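Local structure of unsaturated glucuronyl hydrolase (Streptococcus agalactiae, 2ZZR) at residues Glu67-Trp78 with Phe117-Glu126. The protein hydrolyses unsaturated disaccharides of chondroitin, hyaluronan and heparin, releasing the unsaturated uronic acid from the sugar it is linked to. Residues are numbered along the deposited sequence; the frame is centred on the assembly and turned at random.
Sequences EWTNGFWTGCLW and FLYTPSCTAE
Where Gly71 and Gly75 meet the partner helix, the axes of helix 70-78 and helix 117-126 approach to 7.2 Å, running in roughly the same direction at 31°. Both glycines touch it through backbone: Gly71 CA lies 3.4 Å from Leu118 O, and Gly75 CA 3.1 Å from Pro121 O, in CA-H...O contacts. Pro121 sits where helix 117-126 kinks and widens into a pi-type turn, its CB against Gly71 O; beside it, Thr74 CB and CG2 pack on Ser122 CB. Leu118 CD2 packs against the carbonyl oxygens of Glu67 and Trp68. A water bridges Trp68 O, Gly71 N and Phe117 O, its last two bonds weak. In an aromatic cluster, Phe117 CD1 meets Trp68 CE3 at 3.6 Å, while Phe117 CD2 meets Phe72 CZ at 3.3 Å with planes 48° apart; the Phe117 ring also meets Trp250, a probable substrate-binding residue, and lies beside Asp114, the probable nucleophile. Farther along, Trp78 gives a weak, bent bond from NE1 to Ser122 O (2.9 Å, 127°). Glu126 N lies over one face of the indole; with CG anti to its own N and the chain extended, the Glu126 side chain runs obliquely past CZ2 and CH2, its CB 3.4 Å from CZ2, and His94 holds OE2. Within this alpha-barrel, helix 87-105 packs against Thr74 and Trp78, helix 133-147 against Cys123 and Glu126, and strand 50-56 against Thr69 and Trp73.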
loop_
_atom_site.group_PDB
_atom_site.type_symbol
_atom_site.label_atom_id
_atom_site.label_comp_id
_atom_site.label_asym_id
_atom_site.label_seq_id
_atom_site.Cartn_x
_atom_site.Cartn_y
_atom_site.Cartn_z
ATOM N N GLU A 67 -10.292 11.075 -7.168
ATOM C CA GLU A 67 -9.974 10.581 -5.823
ATOM C C GLU A 67 -8.490 10.232 -5.671
ATOM O O GLU A 67 -7.701 10.471 -6.582
ATOM C CB GLU A 67 -10.861 9.387 -5.448
ATOM C CG GLU A 67 -12.067 9.745 -4.555
ATOM C CD GLU A 67 -11.691 10.099 -3.127
ATOM O OE1 GLU A 67 -10.487 10.238 -2.832
ATOM O OE2 GLU A 67 -12.617 10.251 -2.295
ATOM N N TRP A 68 -8.111 9.697 -4.510
ATOM C CA TRP A 68 -6.733 9.244 -4.282
ATOM C C TRP A 68 -6.553 7.779 -4.680
ATOM O O TRP A 68 -5.435 7.258 -4.653
ATOM C CB TRP A 68 -6.309 9.443 -2.813
ATOM C CG TRP A 68 -6.983 8.534 -1.803
ATOM C CD1 TRP A 68 -8.187 8.743 -1.187
ATOM C CD2 TRP A 68 -6.478 7.294 -1.283
ATOM N NE1 TRP A 68 -8.465 7.712 -0.325
ATOM C CE2 TRP A 68 -7.435 6.807 -0.362
ATOM C CE3 TRP A 68 -5.312 6.544 -1.511
ATOM C CZ2 TRP A 68 -7.270 5.596 0.330
ATOM C CZ3 TRP A 68 -5.141 5.340 -0.817
ATOM C CH2 TRP A 68 -6.118 4.881 0.094
ATOM N N THR A 69 -7.658 7.148 -5.072
ATOM C CA THR A 69 -7.756 5.691 -5.193
ATOM C C THR A 69 -7.874 5.177 -6.634
ATOM O O THR A 69 -7.872 3.962 -6.857
ATOM C CB THR A 69 -8.987 5.174 -4.438
ATOM O OG1 THR A 69 -10.134 5.965 -4.791
ATOM C CG2 THR A 69 -8.774 5.243 -2.933
ATOM N N ASN A 70 -7.995 6.088 -7.598
ATOM C CA ASN A 70 -8.277 5.685 -8.990
ATOM C C ASN A 70 -7.227 4.760 -9.606
ATOM O O ASN A 70 -7.570 3.868 -10.387
ATOM C CB ASN A 70 -8.465 6.899 -9.887
ATOM C CG ASN A 70 -9.620 7.761 -9.445
ATOM O OD1 ASN A 70 -10.746 7.622 -9.940
ATOM N ND2 ASN A 70 -9.357 8.641 -8.495
ATOM N N GLY A 71 -5.967 4.979 -9.243
ATOM C CA GLY A 71 -4.838 4.187 -9.754
ATOM C C GLY A 71 -4.889 2.713 -9.396
ATOM O O GLY A 71 -4.343 1.884 -10.131
ATOM N N PHE A 72 -5.536 2.382 -8.274
ATOM C CA PHE A 72 -5.663 0.993 -7.828
ATOM C C PHE A 72 -6.533 0.167 -8.771
ATOM O O PHE A 72 -6.273 -1.019 -8.975
ATOM C CB PHE A 72 -6.195 0.904 -6.392
ATOM C CG PHE A 72 -5.259 1.475 -5.364
ATOM C CD1 PHE A 72 -3.996 0.912 -5.158
ATOM C CD2 PHE A 72 -5.638 2.577 -4.598
ATOM C CE1 PHE A 72 -3.123 1.438 -4.205
ATOM C CE2 PHE A 72 -4.769 3.113 -3.645
ATOM C CZ PHE A 72 -3.512 2.543 -3.449
ATOM N N TRP A 73 -7.551 0.800 -9.352
ATOM C CA TRP A 73 -8.374 0.150 -10.377
ATOM C C TRP A 73 -7.516 -0.229 -11.593
ATOM O O TRP A 73 -7.480 -1.398 -11.993
ATOM C CB TRP A 73 -9.548 1.053 -10.785
ATOM C CG TRP A 73 -10.245 0.620 -12.057
ATOM C CD1 TRP A 73 -10.305 1.313 -13.233
ATOM C CD2 TRP A 73 -10.964 -0.606 -12.275
ATOM N NE1 TRP A 73 -11.022 0.600 -14.169
ATOM C CE2 TRP A 73 -11.436 -0.580 -13.609
ATOM C CE3 TRP A 73 -11.261 -1.719 -11.471
ATOM C CZ2 TRP A 73 -12.187 -1.628 -14.162
ATOM C CZ3 TRP A 73 -12.009 -2.768 -12.022
ATOM C CH2 TRP A 73 -12.464 -2.708 -13.357
ATOM N N THR A 74 -6.817 0.755 -12.152
ATOM C CA THR A 74 -5.923 0.540 -13.293
ATOM C C THR A 74 -4.859 -0.512 -12.958
ATOM O O THR A 74 -4.540 -1.365 -13.790
ATOM C CB THR A 74 -5.255 1.846 -13.752
ATOM O OG1 THR A 74 -6.236 2.895 -13.827
ATOM C CG2 THR A 74 -4.595 1.669 -15.129
ATOM N N GLY A 75 -4.334 -0.462 -11.729
ATOM C CA GLY A 75 -3.379 -1.478 -11.262
ATOM C C GLY A 75 -3.913 -2.901 -11.305
ATOM O O GLY A 75 -3.183 -3.827 -11.684
ATOM N N CYS A 76 -5.177 -3.086 -10.912
ATOM C CA CYS A 76 -5.831 -4.403 -11.005
ATOM C C CYS A 76 -5.850 -4.871 -12.461
ATOM O O CYS A 76 -5.553 -6.036 -12.755
ATOM C CB CYS A 76 -7.268 -4.370 -10.462
ATOM S SG CYS A 76 -7.422 -4.233 -8.653
ATOM N N LEU A 77 -6.192 -3.957 -13.365
ATOM C CA LEU A 77 -6.222 -4.269 -14.800
ATOM C C LEU A 77 -4.849 -4.681 -15.340
ATOM O O LEU A 77 -4.749 -5.666 -16.085
ATOM C CB LEU A 77 -6.779 -3.093 -15.607
ATOM C CG LEU A 77 -8.179 -2.607 -15.216
ATOM C CD1 LEU A 77 -8.607 -1.451 -16.116
ATOM C CD2 LEU A 77 -9.206 -3.730 -15.214
ATOM N N TRP A 78 -3.803 -3.944 -14.967
ATOM C CA TRP A 78 -2.444 -4.264 -15.426
ATOM C C TRP A 78 -1.958 -5.595 -14.858
ATOM O O TRP A 78 -1.310 -6.371 -15.567
ATOM C CB TRP A 78 -1.435 -3.155 -15.099
ATOM C CG TRP A 78 -1.545 -1.918 -15.942
ATOM C CD1 TRP A 78 -1.657 -0.631 -15.494
ATOM C CD2 TRP A 78 -1.550 -1.846 -17.377
ATOM N NE1 TRP A 78 -1.724 0.239 -16.557
ATOM C CE2 TRP A 78 -1.668 -0.480 -17.725
ATOM C CE3 TRP A 78 -1.477 -2.804 -18.401
ATOM C CZ2 TRP A 78 -1.721 -0.045 -19.057
ATOM C CZ3 TRP A 78 -1.523 -2.371 -19.724
ATOM C CH2 TRP A 78 -1.636 -1.004 -20.040
ATOM N N PHE A 117 0.281 6.613 -5.202
ATOM C CA PHE A 117 -0.878 5.715 -5.255
ATOM C C PHE A 117 -1.628 5.858 -6.580
ATOM O O PHE A 117 -2.109 4.870 -7.140
ATOM C CB PHE A 117 -1.863 5.997 -4.116
ATOM C CG PHE A 117 -1.438 5.459 -2.769
ATOM C CD1 PHE A 117 -1.704 6.187 -1.614
ATOM C CD2 PHE A 117 -0.814 4.221 -2.648
ATOM C CE1 PHE A 117 -1.335 5.697 -0.359
ATOM C CE2 PHE A 117 -0.444 3.722 -1.394
ATOM C CZ PHE A 117 -0.710 4.461 -0.252
ATOM N N LEU A 118 -1.734 7.093 -7.063
ATOM C CA LEU A 118 -2.474 7.376 -8.287
ATOM C C LEU A 118 -1.722 6.964 -9.546
ATOM O O LEU A 118 -2.292 6.307 -10.422
ATOM C CB LEU A 118 -2.848 8.861 -8.355
ATOM C CG LEU A 118 -4.035 9.265 -7.474
ATOM C CD1 LEU A 118 -4.157 10.774 -7.399
ATOM C CD2 LEU A 118 -5.347 8.636 -7.960
ATOM N N TYR A 119 -0.448 7.342 -9.625
ATOM C CA TYR A 119 0.310 7.230 -10.876
ATOM C C TYR A 119 1.178 5.989 -11.005
ATOM O O TYR A 119 1.461 5.551 -12.117
ATOM C CB TYR A 119 1.098 8.514 -11.150
ATOM C CG TYR A 119 0.161 9.608 -11.619
ATOM C CD1 TYR A 119 -0.018 9.861 -12.980
ATOM C CD2 TYR A 119 -0.600 10.341 -10.705
ATOM C CE1 TYR A 119 -0.906 10.837 -13.414
ATOM C CE2 TYR A 119 -1.496 11.317 -11.133
ATOM C CZ TYR A 119 -1.645 11.559 -12.485
ATOM O OH TYR A 119 -2.537 12.515 -12.920
ATOM N N THR A 120 1.596 5.420 -9.878
ATOM C CA THR A 120 2.459 4.228 -9.921
ATOM C C THR A 120 1.773 2.962 -10.488
ATOM O O THR A 120 2.312 2.350 -11.422
ATOM C CB THR A 120 3.129 3.947 -8.554
ATOM O OG1 THR A 120 3.927 5.081 -8.180
ATOM C CG2 THR A 120 4.011 2.690 -8.641
ATOM N N PRO A 121 0.604 2.562 -9.938
ATOM C CA PRO A 121 -0.065 1.352 -10.433
ATOM C C PRO A 121 -0.778 1.544 -11.773
ATOM O O PRO A 121 -1.256 0.570 -12.348
ATOM C CB PRO A 121 -1.091 1.032 -9.338
ATOM C CG PRO A 121 -0.758 1.949 -8.183
ATOM C CD PRO A 121 -0.140 3.145 -8.806
ATOM N N SER A 122 -0.840 2.783 -12.253
ATOM C CA SER A 122 -1.517 3.090 -13.510
ATOM C C SER A 122 -0.508 3.383 -14.621
ATOM O O SER A 122 -0.380 2.614 -15.586
ATOM C CB SER A 122 -2.468 4.273 -13.313
ATOM O OG SER A 122 -1.744 5.430 -12.921
ATOM N N CYS A 123 0.219 4.482 -14.469
ATOM C CA CYS A 123 1.126 4.968 -15.500
ATOM C C CYS A 123 2.491 4.303 -15.425
ATOM O O CYS A 123 2.984 3.787 -16.424
ATOM C CB CYS A 123 1.253 6.484 -15.416
ATOM S SG CYS A 123 -0.342 7.302 -15.660
ATOM N N THR A 124 3.104 4.289 -14.245
ATOM C CA THR A 124 4.416 3.644 -14.141
ATOM C C THR A 124 4.285 2.156 -14.476
ATOM O O THR A 124 5.160 1.583 -15.130
ATOM C CB THR A 124 5.076 3.861 -12.769
ATOM O OG1 THR A 124 4.951 5.240 -12.411
ATOM C CG2 THR A 124 6.556 3.510 -12.829
ATOM N N ALA A 125 3.176 1.554 -14.052
ATOM C CA ALA A 125 2.851 0.168 -14.394
ATOM C C ALA A 125 2.942 -0.079 -15.896
ATOM O O ALA A 125 3.634 -1.010 -16.329
ATOM C CB ALA A 125 1.480 -0.203 -13.891
ATOM N N GLU A 126 2.255 0.744 -16.691
ATOM C CA GLU A 126 2.319 0.546 -18.139
ATOM C C GLU A 126 3.736 0.710 -18.664
ATOM O O GLU A 126 4.173 -0.070 -19.514
ATOM C CB GLU A 126 1.360 1.436 -18.929
ATOM C CG GLU A 126 1.389 1.018 -20.412
ATOM C CD GLU A 126 0.338 1.657 -21.283
ATOM O OE1 GLU A 126 0.007 1.039 -22.321
ATOM O OE2 GLU A 126 -0.141 2.762 -20.956
HETATM O O HOH W 1 -4.828 5.356 -6.669
#